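Local coordinates for nicotinamide-nucleotide adenylyltransferase NadR family / Ribosylnicotinamide kinase (Lactococcus lactis subsp. cremoris, PDB 6GYE), which probably phosphorylates nicotinamide riboside with ATP in a P-loop kinase domain and may adenylylate the resulting mononucleotide to NAD+, at residues Arg202-Pro207 / Thr370-Glu375; Leu296-Pro301 / Ile363-Glu368. All coordinates share one frame; numbering follows the deposited sequence.

Contact 1 of 2, residues Arg202-Pro207 / Thr370-Glu375; sequences RSINAP and TGVKIE. With SO4 (sulfate ion), chain G.
Ile204, at the C-terminal end of helix 193-203, meets Val372 and Ile374 of the chain that leaves helix 358-370. The apolar contacts are two, and both use one methyl. Ile204 CG2 lies 3.9 Å from Ile374 CD1 and 4.1 Å from Val372 CG2, the side chains crossing at a slant. At Ile204, CG1 takes the place between the backbone N and the carbonyl carbon (chi1 56°), which sets CG2 anti to the carbonyl carbon and against the facing chain. Only the tip of Ile374 approaches, whereas the CB of Val372 points toward the other segment. The backbones stand well apart, with 8.2 Å from Ile204 CA to Val372 CA, and 111 Å² is buried in all.

Hydrogen bonds shape each segment from within. Asn205, with positive phi, is the C-prime residue of a Schellman motif that ends the first helix; its bond from Asn205 N to Arg202 O is weak. After the second helix, Val372 N donates to Thr370 OG1 over 3.3 Å at 164°, an ST turn, while the same hydroxyl also bonds Val366 O. Gly371 between them has a positive phi, where a side chain would be pressed against the preceding carbonyl.

The bound ion, a sulfate probably from the crystallisation liquor, is held by backbone: Lys373 N reaches SO4 O4 over 2.6 Å at 165°. Val372 CG2, 3.6 Å from SO4 O4, thus touches the anion as well as Ile204. The CB of Lys373 points away from the first segment and lies 3.3 Å from SO4 O4.

With methyl-to-methyl packing alone joining the two segments, cohesion here is dispersive and hydrophobic, without the directional demands of polar bonds, in a small surface contact between two helix exits.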
ATOM      1  N   ARG A 202      -4.444   1.387  20.414  1.00 41.57           N
ATOM      2  CA  ARG A 202      -4.800   0.233  21.230  1.00 43.51           C
ATOM      3  C   ARG A 202      -6.311   0.041  21.276  1.00 45.93           C
ATOM      4  O   ARG A 202      -6.781  -1.087  21.443  1.00 54.46           O
ATOM      5  CB  ARG A 202      -4.181   0.362  22.627  1.00 41.06           C
ATOM      6  CG  ARG A 202      -2.671   0.033  22.613  1.00 45.43           C
ATOM      7  CD  ARG A 202      -1.920   0.560  23.820  1.00 51.04           C
ATOM      8  NE  ARG A 202      -0.530   0.117  23.803  1.00 63.87           N
ATOM      9  CZ  ARG A 202       0.454   0.653  24.518  1.00 62.99           C
ATOM     10  NH1 ARG A 202       0.237   1.685  25.334  1.00 54.63           N
ATOM     11  NH2 ARG A 202       1.668   0.141  24.416  1.00 70.82           N
ATOM     12  N   SER A 203      -7.090   1.109  21.069  1.00 45.05           N
ATOM     13  CA  SER A 203      -8.548   0.962  21.095  1.00 44.06           C
ATOM     14  C   SER A 203      -9.034  -0.012  20.032  1.00 43.57           C
ATOM     15  O   SER A 203     -10.077  -0.648  20.208  1.00 43.26           O
ATOM     16  CB  SER A 203      -9.232   2.313  20.889  1.00 40.94           C
ATOM     17  OG  SER A 203      -8.902   3.217  21.929  1.00 55.91           O
ATOM     18  N   ILE A 204      -8.277  -0.198  18.954  1.00 41.93           N
ATOM     19  CA  ILE A 204      -8.770  -1.074  17.899  1.00 42.92           C
ATOM     20  C   ILE A 204      -7.722  -2.101  17.475  1.00 50.81           C
ATOM     21  O   ILE A 204      -7.807  -2.659  16.375  1.00 48.65           O
ATOM     22  CB  ILE A 204      -9.233  -0.240  16.686  1.00 45.85           C
ATOM     23  CG1 ILE A 204      -8.093   0.665  16.187  1.00 41.81           C
ATOM     24  CG2 ILE A 204     -10.465   0.599  17.038  1.00 41.59           C
ATOM     25  CD1 ILE A 204      -8.392   1.310  14.821  1.00 49.74           C
ATOM     26  N   ASN A 205      -6.740  -2.375  18.341  1.00 45.46           N
ATOM     27  CA  ASN A 205      -5.709  -3.370  18.062  1.00 45.97           C
ATOM     28  C   ASN A 205      -4.875  -3.000  16.833  1.00 49.17           C
ATOM     29  O   ASN A 205      -4.445  -3.872  16.070  1.00 47.92           O
ATOM     30  CB  ASN A 205      -6.301  -4.785  17.925  1.00 39.42           C
ATOM     31  CG  ASN A 205      -6.720  -5.360  19.248  1.00 48.56           C
ATOM     32  OD1 ASN A 205      -6.252  -4.907  20.303  1.00 40.47           O
ATOM     33  ND2 ASN A 205      -7.535  -6.416  19.213  1.00 40.51           N
ATOM     34  N   ALA A 206      -4.646  -1.673  16.623  1.00 42.64           N
ATOM     35  CA  ALA A 206      -3.852  -1.194  15.506  1.00 43.24           C
ATOM     36  C   ALA A 206      -2.403  -0.962  15.919  1.00 45.57           C
ATOM     37  O   ALA A 206      -2.125  -0.653  17.081  1.00 44.85           O
ATOM     38  CB  ALA A 206      -4.431   0.117  14.969  1.00 40.16           C
ATOM     39  N   PRO A 207      -1.455  -1.106  14.995  1.00 40.24           N
ATOM     40  CA  PRO A 207      -0.076  -0.735  15.295  1.00 42.49           C
ATOM     41  C   PRO A 207       0.060   0.779  15.247  1.00 41.93           C
ATOM     42  O   PRO A 207      -0.760   1.484  14.662  1.00 47.32           O
ATOM     43  CB  PRO A 207       0.741  -1.411  14.178  1.00 38.99           C
ATOM     44  CG  PRO A 207      -0.185  -1.569  13.075  1.00 48.25           C
ATOM     45  CD  PRO A 207      -1.584  -1.664  13.637  1.00 44.76           C
ATOM     46  N   THR A 370     -12.444   6.051   8.763  1.00 64.42           N
ATOM     47  CA  THR A 370     -12.035   4.697   8.429  1.00 59.17           C
ATOM     48  C   THR A 370     -13.161   3.685   8.413  1.00 57.88           C
ATOM     49  O   THR A 370     -12.966   2.594   7.869  1.00 63.84           O
ATOM     50  CB  THR A 370     -10.976   4.173   9.406  1.00 62.37           C
ATOM     51  OG1 THR A 370     -11.603   3.869  10.663  1.00 63.95           O
ATOM     52  CG2 THR A 370      -9.829   5.197   9.591  1.00 53.85           C
ATOM     53  N   GLY A 371     -14.277   3.953   9.069  1.00 54.02           N
ATOM     54  CA  GLY A 371     -15.381   3.022   9.075  1.00 49.46           C
ATOM     55  C   GLY A 371     -15.393   2.089  10.260  1.00 52.85           C
ATOM     56  O   GLY A 371     -16.355   1.334  10.422  1.00 51.83           O
ATOM     57  N   VAL A 372     -14.350   2.107  11.093  1.00 56.42           N
ATOM     58  CA  VAL A 372     -14.253   1.121  12.163  1.00 56.06           C
ATOM     59  C   VAL A 372     -15.300   1.414  13.230  1.00 50.94           C
ATOM     60  O   VAL A 372     -15.606   2.577  13.536  1.00 59.21           O
ATOM     61  CB  VAL A 372     -12.831   1.110  12.752  1.00 51.26           C
ATOM     62  CG1 VAL A 372     -12.520   2.429  13.454  1.00 56.88           C
ATOM     63  CG2 VAL A 372     -12.677  -0.033  13.696  1.00 46.93           C
ATOM     64  N   LYS A 373     -15.867   0.363  13.800  1.00 55.20           N
ATOM     65  CA  LYS A 373     -16.904   0.552  14.807  1.00 53.89           C
ATOM     66  C   LYS A 373     -16.257   0.850  16.155  1.00 56.44           C
ATOM     67  O   LYS A 373     -15.215   0.285  16.499  1.00 58.59           O
ATOM     68  CB  LYS A 373     -17.802  -0.684  14.911  1.00 51.34           C
ATOM     69  CG  LYS A 373     -18.796  -0.637  16.089  1.00 68.28           C
ATOM     70  CD  LYS A 373     -19.920  -1.652  15.981  1.00 78.57           C
ATOM     71  CE  LYS A 373     -20.809  -1.683  17.243  1.00 92.45           C
ATOM     72  NZ  LYS A 373     -21.492  -0.387  17.558  1.00 95.29           N
ATOM     73  N   ILE A 374     -16.895   1.723  16.926  1.00 51.96           N
ATOM     74  CA  ILE A 374     -16.394   2.149  18.220  1.00 48.49           C
ATOM     75  C   ILE A 374     -17.536   1.984  19.208  1.00 51.95           C
ATOM     76  O   ILE A 374     -18.628   2.511  18.988  1.00 50.70           O
ATOM     77  CB  ILE A 374     -15.922   3.617  18.210  1.00 44.80           C
ATOM     78  CG1 ILE A 374     -14.766   3.813  17.233  1.00 46.51           C
ATOM     79  CG2 ILE A 374     -15.457   4.005  19.628  1.00 45.75           C
ATOM     80  CD1 ILE A 374     -13.496   3.041  17.634  1.00 42.02           C
ATOM     81  N   GLU A 375     -17.251   1.386  20.350  1.00 52.66           N
ATOM     82  CA  GLU A 375     -18.307   1.148  21.309  1.00 48.81           C
ATOM     83  C   GLU A 375     -18.529   2.378  22.154  1.00 49.03           C
ATOM     84  O   GLU A 375     -17.604   3.144  22.446  1.00 58.54           O
ATOM     85  CB  GLU A 375     -17.975  -0.026  22.233  1.00 49.13           C
ATOM     86  CG  GLU A 375     -17.938  -1.377  21.561  1.00 81.05           C
ATOM     87  CD  GLU A 375     -19.324  -1.904  21.203  1.00 85.75           C
ATOM     88  OE1 GLU A 375     -20.341  -1.388  21.732  1.00 84.78           O
ATOM     89  OE2 GLU A 375     -19.387  -2.860  20.398  1.00 88.80           O
TER
HETATM   90  S   SO4 G 405     -15.036  -3.435  12.649  1.00152.37           S
HETATM   91  O1  SO4 G 405     -14.651  -3.557  11.244  1.00152.28           O
HETATM   92  O2  SO4 G 405     -13.878  -3.722  13.491  1.00160.82           O
HETATM   93  O3  SO4 G 405     -16.112  -4.379  12.940  1.00152.74           O
HETATM   94  O4  SO4 G 405     -15.501  -2.082  12.926  1.00152.87           O

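Contact 2 of 2, residues Leu296-Pro301 / Ile363-Glu368; sequences LILVIP and IDAVHE
Leu296 and Leu298 of strand 296-300 pack against Ala365 and Val366 of helix 358-370, an alpha-on-beta layer of the P-loop NTPase fold. The strand is an inner one of the parallel sheet, hydrogen-bonded to strands 181-187 and 340-342. The short strand and helix segments run nearly antiparallel, at 166°, with their axes 9.7 Å apart, a separation bridged by apolar side chains.

The side chain of Leu296 shows how that space is spanned. Its CB points toward the helix but, like CG, stays beyond van der Waals range of it; CG is anti to the backbone N (chi1 169°). Of the two branches, CD1 stays out of contact with the helix segment. CD2 makes the contact, lying over the face of the Ala365-Val366 peptide group: Ala365 O is 3.9 Å from Leu296 CD2, and Val366 N is 4.0 Å from it. The same methyl has Val366 CG2 at 4.2 Å.

Two residues along, Leu298 approaches the same helical turn, and it also touches Leu200 of helix 193-203 and Ala362. Ile297 and Val299 are turned from this helix, and Val299 packs on helix 320-333 instead, so the strand is sandwiched between helical layers. All four touching residues are buried. The side chain of Leu296 is about 11 Å from the bound nicotinamide riboside and so outside its immediate shell.

The two leucines converge on a single small side chain: Ala365 CB is 4.1 Å from Leu298 CD2 and 4.2 Å from Leu296 CD2.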
ATOM      1  N   LEU A 296      -6.286  10.614   7.410  1.00 54.65           N
ATOM      2  CA  LEU A 296      -6.814  11.462   8.466  1.00 53.51           C
ATOM      3  C   LEU A 296      -5.630  12.051   9.208  1.00 52.57           C
ATOM      4  O   LEU A 296      -4.712  11.311   9.566  1.00 53.97           O
ATOM      5  CB  LEU A 296      -7.696  10.663   9.431  1.00 49.28           C
ATOM      6  CG  LEU A 296      -8.060  11.434  10.700  1.00 56.43           C
ATOM      7  CD1 LEU A 296      -8.924  12.649  10.329  1.00 56.42           C
ATOM      8  CD2 LEU A 296      -8.757  10.541  11.729  1.00 51.45           C
ATOM      9  N   ILE A 297      -5.656  13.364   9.427  1.00 51.14           N
ATOM     10  CA  ILE A 297      -4.612  14.087  10.138  1.00 51.43           C
ATOM     11  C   ILE A 297      -5.237  14.728  11.374  1.00 56.17           C
ATOM     12  O   ILE A 297      -6.068  15.640  11.261  1.00 56.32           O
ATOM     13  CB  ILE A 297      -3.950  15.140   9.239  1.00 57.57           C
ATOM     14  CG1 ILE A 297      -3.248  14.455   8.060  1.00 53.95           C
ATOM     15  CG2 ILE A 297      -2.954  15.994  10.034  1.00 50.82           C
ATOM     16  CD1 ILE A 297      -2.913  15.411   6.900  1.00 53.34           C
ATOM     17  N   LEU A 298      -4.836  14.265  12.549  1.00 51.76           N
ATOM     18  CA  LEU A 298      -5.321  14.791  13.820  1.00 52.67           C
ATOM     19  C   LEU A 298      -4.328  15.817  14.356  1.00 54.13           C
ATOM     20  O   LEU A 298      -3.173  15.478  14.627  1.00 54.70           O
ATOM     21  CB  LEU A 298      -5.501  13.660  14.836  1.00 47.41           C
ATOM     22  CG  LEU A 298      -6.603  12.665  14.472  1.00 49.61           C
ATOM     23  CD1 LEU A 298      -6.583  11.471  15.378  1.00 43.38           C
ATOM     24  CD2 LEU A 298      -7.961  13.330  14.526  1.00 48.90           C
ATOM     25  N   VAL A 299      -4.777  17.057  14.532  1.00 48.26           N
ATOM     26  CA  VAL A 299      -3.917  18.137  15.001  1.00 53.28           C
ATOM     27  C   VAL A 299      -4.309  18.461  16.434  1.00 61.34           C
ATOM     28  O   VAL A 299      -5.476  18.764  16.703  1.00 58.09           O
ATOM     29  CB  VAL A 299      -4.032  19.382  14.108  1.00 55.75           C
ATOM     30  CG1 VAL A 299      -3.266  20.545  14.715  1.00 54.74           C
ATOM     31  CG2 VAL A 299      -3.523  19.073  12.702  1.00 50.32           C
ATOM     32  N   ILE A 300      -3.345  18.406  17.350  1.00 63.41           N
ATOM     33  CA  ILE A 300      -3.567  18.814  18.737  1.00 64.46           C
ATOM     34  C   ILE A 300      -3.197  20.292  18.848  1.00 66.47           C
ATOM     35  O   ILE A 300      -2.006  20.629  18.765  1.00 71.28           O
ATOM     36  CB  ILE A 300      -2.749  17.962  19.711  1.00 61.50           C
ATOM     37  CG1 ILE A 300      -3.083  16.477  19.536  1.00 52.97           C
ATOM     38  CG2 ILE A 300      -2.986  18.437  21.138  1.00 66.50           C
ATOM     39  CD1 ILE A 300      -2.271  15.555  20.462  1.00 55.57           C
ATOM     40  N   PRO A 301      -4.157  21.182  19.075  1.00 72.59           N
ATOM     41  CA  PRO A 301      -3.859  22.608  19.107  1.00 77.70           C
ATOM     42  C   PRO A 301      -3.339  23.014  20.470  1.00 84.07           C
ATOM     43  O   PRO A 301      -3.555  22.308  21.464  1.00 83.82           O
ATOM     44  CB  PRO A 301      -5.222  23.249  18.820  1.00 76.44           C
ATOM     45  CG  PRO A 301      -6.170  22.295  19.447  1.00 73.76           C
ATOM     46  CD  PRO A 301      -5.592  20.921  19.257  1.00 71.88           C
ATOM     47  N   ILE A 363     -11.343   9.586  18.499  1.00 48.57           N
ATOM     48  CA  ILE A 363     -11.786   8.236  18.159  1.00 44.62           C
ATOM     49  C   ILE A 363     -13.047   8.302  17.299  1.00 50.53           C
ATOM     50  O   ILE A 363     -13.248   7.464  16.415  1.00 60.24           O
ATOM     51  CB  ILE A 363     -11.970   7.379  19.436  1.00 44.65           C
ATOM     52  CG1 ILE A 363     -11.976   5.897  19.085  1.00 40.50           C
ATOM     53  CG2 ILE A 363     -13.265   7.756  20.226  1.00 42.60           C
ATOM     54  CD1 ILE A 363     -10.629   5.361  18.592  1.00 49.78           C
ATOM     55  N   ASP A 364     -13.882   9.323  17.498  1.00 45.59           N
ATOM     56  CA  ASP A 364     -15.004   9.544  16.590  1.00 52.03           C
ATOM     57  C   ASP A 364     -14.520   9.945  15.200  1.00 55.10           C
ATOM     58  O   ASP A 364     -15.076   9.496  14.187  1.00 53.20           O
ATOM     59  CB  ASP A 364     -15.948  10.601  17.163  1.00 53.58           C
ATOM     60  CG  ASP A 364     -17.293  10.641  16.442  1.00 64.12           C
ATOM     61  OD1 ASP A 364     -17.897   9.558  16.249  1.00 65.52           O
ATOM     62  OD2 ASP A 364     -17.759  11.756  16.096  1.00 63.13           O
ATOM     63  N   ALA A 365     -13.490  10.792  15.125  1.00 46.84           N
ATOM     64  CA  ALA A 365     -12.949  11.140  13.819  1.00 52.49           C
ATOM     65  C   ALA A 365     -12.372   9.906  13.147  1.00 48.21           C
ATOM     66  O   ALA A 365     -12.550   9.713  11.939  1.00 54.12           O
ATOM     67  CB  ALA A 365     -11.902  12.250  13.940  1.00 51.50           C
ATOM     68  N   VAL A 366     -11.728   9.027  13.923  1.00 51.76           N
ATOM     69  CA  VAL A 366     -11.260   7.752  13.376  1.00 49.37           C
ATOM     70  C   VAL A 366     -12.426   6.967  12.792  1.00 53.49           C
ATOM     71  O   VAL A 366     -12.354   6.448  11.668  1.00 51.42           O
ATOM     72  CB  VAL A 366     -10.511   6.944  14.450  1.00 50.02           C
ATOM     73  CG1 VAL A 366     -10.214   5.521  13.961  1.00 44.94           C
ATOM     74  CG2 VAL A 366      -9.189   7.646  14.805  1.00 46.77           C
ATOM     75  N   HIS A 367     -13.532   6.902  13.532  1.00 51.75           N
ATOM     76  CA  HIS A 367     -14.722   6.212  13.044  1.00 56.73           C
ATOM     77  C   HIS A 367     -15.209   6.790  11.716  1.00 55.95           C
ATOM     78  O   HIS A 367     -15.421   6.049  10.752  1.00 53.99           O
ATOM     79  CB  HIS A 367     -15.847   6.277  14.079  1.00 50.51           C
ATOM     80  CG  HIS A 367     -17.142   5.756  13.552  1.00 62.31           C
ATOM     81  ND1 HIS A 367     -17.322   4.433  13.208  1.00 64.15           N
ATOM     82  CD2 HIS A 367     -18.295   6.389  13.233  1.00 59.91           C
ATOM     83  CE1 HIS A 367     -18.538   4.269  12.720  1.00 59.68           C
ATOM     84  NE2 HIS A 367     -19.150   5.439  12.730  1.00 59.84           N
ATOM     85  N   GLU A 368     -15.367   8.116  11.637  1.00 55.12           N
ATOM     86  CA  GLU A 368     -15.882   8.718  10.409  1.00 57.73           C
ATOM     87  C   GLU A 368     -14.941   8.521   9.220  1.00 64.29           C
ATOM     88  O   GLU A 368     -15.407   8.395   8.089  1.00 69.55           O
ATOM     89  CB  GLU A 368     -16.161  10.208  10.608  1.00 65.24           C
ATOM     90  CG  GLU A 368     -17.170  10.547  11.696  1.00 84.86           C
ATOM     91  CD  GLU A 368     -18.593  10.065  11.370  1.00103.10           C
ATOM     92  OE1 GLU A 368     -18.936   9.933  10.169  1.00107.02           O
ATOM     93  OE2 GLU A 368     -19.377   9.832  12.319  1.00106.95           O
TER

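From the N terminus, the chain passes the first, five-stranded domain before either contact begins. Residues 202-207 follow helix 193-203, and strand 296-300 comes later; the chain then returns through helix 358-370, closing contact 2 with 61 residues between its segments. Immediately afterwards, 370-375 closes contact 1 over 162 residues, so the smaller loop lies wholly within the larger. The two centres are 12 Å apart and the contacts touch: Ile374 CD1 packs on Ile363 CG1 at 3.5 Å, and Val372 O probably hydrogen-bonds His367 ND1. Together they set the chain's last helix on the P-loop sheet and its tail beside helix 193-203.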